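Long-range contact in B-agarase (Agarivorans gilvus, PDB 5Z6P), which probably hydrolyses beta-galactosidic linkages in agarose, as a family 50 glycoside hydrolase with a carbohydrate-binding-module-like beta domain: residues E82-F95 against N179-S191. Numbering follows the deposited sequence.
Sequences EPQQNWDWSDLGNF and NIDLSAISKIELS
In the carbohydrate-binding-module-like beta domain, the connection between strands 76-81 and 95-103 closes over the start of strand 185-193 through an isolated antiparallel bridge, W87 with I185, a hydrogen-bonded pair. W87 N donates to I185 O (2.9 Å), and I185 N returns a bond to W87 O. Two residues on, W89 N reaches L182 O (2.8 Å), tying the connection to the type I turn D181-A184 that leads into the strand. I185 divides its branches between the two indoles: CG2 meets the edge of the W87 ring at CE3 (3.8 Å), and CD1 touches W89 CE3 (3.5 Å). In I185, CG1 lies beside the backbone N (chi1 -63°) and the chain runs on extended, which carries CD1 to W89. I188 CD1 approaches W87 CZ3 obliquely (3.8 Å). The W87 ring is itself sandwiched, P83 CG over the centre of one face and W89 CZ2 near the rim of the other. L208 of strand 199-210 also touches W89. At one end, the aliphatic parts of E82 and K187 run side by side; at the other, S90 OG donates to the syn lone pair of D88 OD1 (2.8 Å), the same oxygen that lies 3.2 Å from S183 CA.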
loop_
_atom_site.group_PDB
_atom_site.type_symbol
_atom_site.label_atom_id
_atom_site.label_comp_id
_atom_site.label_asym_id
_atom_site.label_seq_id
_atom_site.Cartn_x
_atom_site.Cartn_y
_atom_site.Cartn_z
ATOM N N GLU A 82 24.786 12.049 -12.679
ATOM C CA GLU A 82 25.529 12.729 -11.623
ATOM C C GLU A 82 26.477 13.753 -12.190
ATOM O O GLU A 82 27.403 13.392 -12.898
ATOM C CB GLU A 82 26.341 11.736 -10.790
ATOM C CG GLU A 82 25.535 10.772 -9.971
ATOM C CD GLU A 82 26.411 9.912 -9.081
ATOM O OE1 GLU A 82 27.059 10.464 -8.167
ATOM O OE2 GLU A 82 26.449 8.680 -9.302
ATOM N N PRO A 83 26.269 15.030 -11.865
ATOM C CA PRO A 83 27.254 16.040 -12.252
ATOM C C PRO A 83 28.531 15.872 -11.435
ATOM O O PRO A 83 28.473 15.346 -10.332
ATOM C CB PRO A 83 26.552 17.356 -11.922
ATOM C CG PRO A 83 25.663 17.021 -10.800
ATOM C CD PRO A 83 25.195 15.604 -11.039
ATOM N N GLN A 84 29.664 16.296 -11.980
ATOM C CA GLN A 84 30.933 16.218 -11.270
ATOM C C GLN A 84 30.906 17.149 -10.068
ATOM O O GLN A 84 31.344 16.789 -8.978
ATOM C CB GLN A 84 32.091 16.578 -12.200
ATOM C CG GLN A 84 32.271 15.616 -13.364
ATOM C CD GLN A 84 33.465 15.974 -14.220
ATOM O OE1 GLN A 84 34.255 16.853 -13.864
ATOM N NE2 GLN A 84 33.607 15.298 -15.359
ATOM N N GLN A 85 30.386 18.351 -10.290
ATOM C CA GLN A 85 30.148 19.307 -9.222
ATOM C C GLN A 85 28.641 19.525 -9.104
ATOM O O GLN A 85 27.964 19.694 -10.117
ATOM C CB GLN A 85 30.871 20.626 -9.502
ATOM C CG GLN A 85 32.399 20.513 -9.579
ATOM C CD GLN A 85 33.054 20.163 -8.250
ATOM O OE1 GLN A 85 33.373 19.005 -7.986
ATOM N NE2 GLN A 85 33.275 21.172 -7.417
ATOM N N ASN A 86 28.126 19.505 -7.877
ATOM C CA ASN A 86 26.698 19.660 -7.610
ATOM C C ASN A 86 26.038 20.750 -8.435
ATOM O O ASN A 86 26.637 21.793 -8.691
ATOM C CB ASN A 86 26.463 19.962 -6.131
ATOM C CG ASN A 86 26.673 18.755 -5.249
ATOM O OD1 ASN A 86 26.807 17.633 -5.731
ATOM N ND2 ASN A 86 26.702 18.979 -3.942
ATOM N N TRP A 87 24.806 20.500 -8.861
ATOM C CA TRP A 87 24.020 21.515 -9.547
ATOM C C TRP A 87 23.503 22.537 -8.552
ATOM O O TRP A 87 23.061 22.171 -7.469
ATOM C CB TRP A 87 22.831 20.897 -10.280
ATOM C CG TRP A 87 23.134 20.196 -11.565
ATOM C CD1 TRP A 87 23.791 20.702 -12.639
ATOM C CD2 TRP A 87 22.734 18.868 -11.926
ATOM N NE1 TRP A 87 23.848 19.769 -13.640
ATOM C CE2 TRP A 87 23.199 18.633 -13.228
ATOM C CE3 TRP A 87 22.030 17.855 -11.269
ATOM C CZ2 TRP A 87 22.991 17.428 -13.886
ATOM C CZ3 TRP A 87 21.825 16.659 -11.925
ATOM C CH2 TRP A 87 22.304 16.455 -13.217
ATOM N N ASP A 88 23.563 23.812 -8.923
ATOM C CA ASP A 88 22.912 24.870 -8.170
ATOM C C ASP A 88 21.732 25.348 -8.993
ATOM O O ASP A 88 21.910 26.045 -9.990
ATOM C CB ASP A 88 23.867 26.028 -7.868
ATOM C CG ASP A 88 23.210 27.130 -7.031
ATOM O OD1 ASP A 88 22.147 26.881 -6.429
ATOM O OD2 ASP A 88 23.756 28.252 -6.971
ATOM N N TRP A 89 20.533 24.952 -8.581
ATOM C CA TRP A 89 19.319 25.267 -9.322
ATOM C C TRP A 89 18.368 26.164 -8.525
ATOM O O TRP A 89 17.195 26.302 -8.875
ATOM C CB TRP A 89 18.598 23.975 -9.725
ATOM C CG TRP A 89 19.298 23.197 -10.803
ATOM C CD1 TRP A 89 20.352 23.610 -11.548
ATOM C CD2 TRP A 89 18.987 21.869 -11.250
ATOM N NE1 TRP A 89 20.722 22.629 -12.433
ATOM C CE2 TRP A 89 19.902 21.548 -12.266
ATOM C CE3 TRP A 89 18.026 20.924 -10.888
ATOM C CZ2 TRP A 89 19.886 20.324 -12.923
ATOM C CZ3 TRP A 89 18.016 19.711 -11.537
ATOM C CH2 TRP A 89 18.937 19.423 -12.547
ATOM N N SER A 90 18.881 26.777 -7.460
ATOM C CA SER A 90 18.061 27.583 -6.550
ATOM C C SER A 90 17.850 29.015 -7.042
ATOM O O SER A 90 17.137 29.796 -6.420
ATOM C CB SER A 90 18.695 27.610 -5.158
ATOM O OG SER A 90 20.007 28.143 -5.209
ATOM N N ASP A 91 18.472 29.355 -8.161
ATOM C CA ASP A 91 18.389 30.704 -8.699
ATOM C C ASP A 91 17.499 30.778 -9.930
ATOM O O ASP A 91 17.487 31.786 -10.623
ATOM C CB ASP A 91 19.790 31.213 -9.051
ATOM C CG ASP A 91 20.490 30.331 -10.088
ATOM O OD1 ASP A 91 20.526 29.091 -9.895
ATOM O OD2 ASP A 91 20.993 30.874 -11.098
ATOM N N LEU A 92 16.753 29.711 -10.201
ATOM C CA LEU A 92 16.031 29.594 -11.462
ATOM C C LEU A 92 14.575 30.033 -11.363
ATOM O O LEU A 92 13.873 30.118 -12.369
ATOM C CB LEU A 92 16.092 28.152 -11.962
ATOM C CG LEU A 92 17.480 27.517 -12.068
ATOM C CD1 LEU A 92 17.356 26.042 -12.429
ATOM C CD2 LEU A 92 18.337 28.246 -13.086
ATOM N N GLY A 93 14.126 30.316 -10.148
ATOM C CA GLY A 93 12.718 30.578 -9.919
ATOM C C GLY A 93 11.964 29.265 -9.883
ATOM O O GLY A 93 12.539 28.223 -9.554
ATOM N N ASN A 94 10.682 29.311 -10.225
ATOM C CA ASN A 94 9.857 28.113 -10.280
ATOM C C ASN A 94 10.141 27.306 -11.538
ATOM O O ASN A 94 10.027 27.822 -12.641
ATOM C CB ASN A 94 8.378 28.481 -10.228
ATOM C CG ASN A 94 7.984 29.119 -8.912
ATOM O OD1 ASN A 94 8.548 28.815 -7.860
ATOM N ND2 ASN A 94 7.006 30.006 -8.964
ATOM N N PHE A 95 10.489 26.037 -11.372
ATOM C CA PHE A 95 10.911 25.220 -12.509
ATOM C C PHE A 95 10.712 23.716 -12.305
ATOM O O PHE A 95 10.503 23.247 -11.187
ATOM C CB PHE A 95 12.386 25.481 -12.806
ATOM C CG PHE A 95 13.313 24.815 -11.840
ATOM C CD1 PHE A 95 13.596 25.400 -10.621
ATOM C CD2 PHE A 95 13.889 23.597 -12.141
ATOM C CE1 PHE A 95 14.433 24.790 -9.732
ATOM C CE2 PHE A 95 14.732 22.974 -11.246
ATOM C CZ PHE A 95 15.006 23.571 -10.041
ATOM N N ASN A 179 10.466 19.462 -0.660
ATOM C CA ASN A 179 11.392 20.545 -0.936
ATOM C C ASN A 179 12.783 20.195 -0.446
ATOM O O ASN A 179 12.994 19.989 0.741
ATOM C CB ASN A 179 10.906 21.845 -0.300
ATOM C CG ASN A 179 9.609 22.333 -0.906
ATOM O OD1 ASN A 179 9.583 22.824 -2.034
ATOM N ND2 ASN A 179 8.525 22.201 -0.160
ATOM N N ILE A 180 13.719 20.096 -1.382
ATOM C CA ILE A 180 15.087 19.704 -1.063
ATOM C C ILE A 180 16.017 20.885 -1.278
ATOM O O ILE A 180 15.611 21.914 -1.814
ATOM C CB ILE A 180 15.565 18.502 -1.924
ATOM C CG1 ILE A 180 15.543 18.866 -3.407
ATOM C CG2 ILE A 180 14.723 17.267 -1.652
ATOM C CD1 ILE A 180 15.967 17.741 -4.323
ATOM N N ASP A 181 17.268 20.741 -0.864
ATOM C CA ASP A 181 18.239 21.806 -1.067
ATOM C C ASP A 181 18.640 21.911 -2.538
ATOM O O ASP A 181 19.536 21.212 -3.000
ATOM C CB ASP A 181 19.469 21.581 -0.192
ATOM C CG ASP A 181 20.499 22.679 -0.345
ATOM O OD1 ASP A 181 20.186 23.718 -0.973
ATOM O OD2 ASP A 181 21.625 22.502 0.163
ATOM N N LEU A 182 17.977 22.808 -3.253
ATOM C CA LEU A 182 18.170 22.990 -4.685
ATOM C C LEU A 182 19.512 23.634 -5.028
ATOM O O LEU A 182 19.879 23.733 -6.188
ATOM C CB LEU A 182 17.034 23.842 -5.250
ATOM C CG LEU A 182 15.626 23.349 -4.931
ATOM C CD1 LEU A 182 14.591 24.379 -5.336
ATOM C CD2 LEU A 182 15.375 22.019 -5.634
ATOM N N SER A 183 20.236 24.077 -4.010
ATOM C CA SER A 183 21.521 24.724 -4.219
ATOM C C SER A 183 22.638 23.697 -4.364
ATOM O O SER A 183 23.739 24.021 -4.794
ATOM C CB SER A 183 21.828 25.671 -3.056
ATOM O OG SER A 183 21.918 24.953 -1.831
ATOM N N ALA A 184 22.347 22.460 -3.988
ATOM C CA ALA A 184 23.347 21.400 -3.986
ATOM C C ALA A 184 22.728 20.062 -4.375
ATOM O O ALA A 184 22.600 19.159 -3.552
ATOM C CB ALA A 184 24.010 21.300 -2.622
ATOM N N ILE A 185 22.346 19.950 -5.642
ATOM C CA ILE A 185 21.746 18.729 -6.170
ATOM C C ILE A 185 22.842 17.815 -6.728
ATOM O O ILE A 185 23.569 18.199 -7.637
ATOM C CB ILE A 185 20.700 19.062 -7.244
ATOM C CG1 ILE A 185 19.560 19.867 -6.600
ATOM C CG2 ILE A 185 20.191 17.796 -7.907
ATOM C CD1 ILE A 185 18.454 20.248 -7.527
ATOM N N SER A 186 22.966 16.617 -6.163
ATOM C CA SER A 186 24.114 15.760 -6.436
ATOM C C SER A 186 23.848 14.557 -7.355
ATOM O O SER A 186 24.782 13.992 -7.908
ATOM C CB SER A 186 24.699 15.251 -5.117
ATOM O OG SER A 186 23.761 14.466 -4.412
ATOM N N LYS A 187 22.594 14.164 -7.520
ATOM C CA LYS A 187 22.290 12.980 -8.313
ATOM C C LYS A 187 20.819 12.899 -8.703
ATOM O O LYS A 187 19.947 13.255 -7.923
ATOM C CB LYS A 187 22.672 11.715 -7.542
ATOM C CG LYS A 187 22.372 10.423 -8.282
ATOM C CD LYS A 187 22.287 9.224 -7.343
ATOM C CE LYS A 187 23.653 8.753 -6.894
ATOM N NZ LYS A 187 23.534 7.520 -6.058
ATOM N N ILE A 188 20.552 12.422 -9.914
ATOM C CA ILE A 188 19.210 12.044 -10.299
ATOM C C ILE A 188 19.194 10.567 -10.682
ATOM O O ILE A 188 20.067 10.104 -11.407
ATOM C CB ILE A 188 18.697 12.903 -11.457
ATOM C CG1 ILE A 188 18.563 14.358 -10.995
ATOM C CG2 ILE A 188 17.365 12.380 -11.948
ATOM C CD1 ILE A 188 18.303 15.344 -12.097
ATOM N N GLU A 189 18.218 9.824 -10.173
ATOM C CA GLU A 189 18.079 8.421 -10.530
ATOM C C GLU A 189 16.759 8.120 -11.217
ATOM O O GLU A 189 15.679 8.381 -10.674
ATOM C CB GLU A 189 18.217 7.532 -9.299
ATOM C CG GLU A 189 17.937 6.064 -9.592
ATOM C CD GLU A 189 17.763 5.243 -8.341
ATOM O OE1 GLU A 189 17.522 5.844 -7.278
ATOM O OE2 GLU A 189 17.876 4.005 -8.417
ATOM N N LEU A 190 16.862 7.582 -12.426
ATOM C CA LEU A 190 15.716 7.055 -13.162
ATOM C C LEU A 190 15.606 5.550 -12.887
ATOM O O LEU A 190 16.402 4.771 -13.379
ATOM C CB LEU A 190 15.852 7.317 -14.663
ATOM C CG LEU A 190 16.409 8.663 -15.154
ATOM C CD1 LEU A 190 16.355 8.763 -16.664
ATOM C CD2 LEU A 190 15.722 9.867 -14.533
ATOM N N SER A 191 14.613 5.161 -12.100
ATOM C CA SER A 191 14.515 3.809 -11.571
ATOM C C SER A 191 13.312 3.078 -12.144
ATOM O O SER A 191 12.196 3.612 -12.204
ATOM C CB SER A 191 14.432 3.846 -10.029
ATOM O OG SER A 191 13.920 2.637 -9.489
#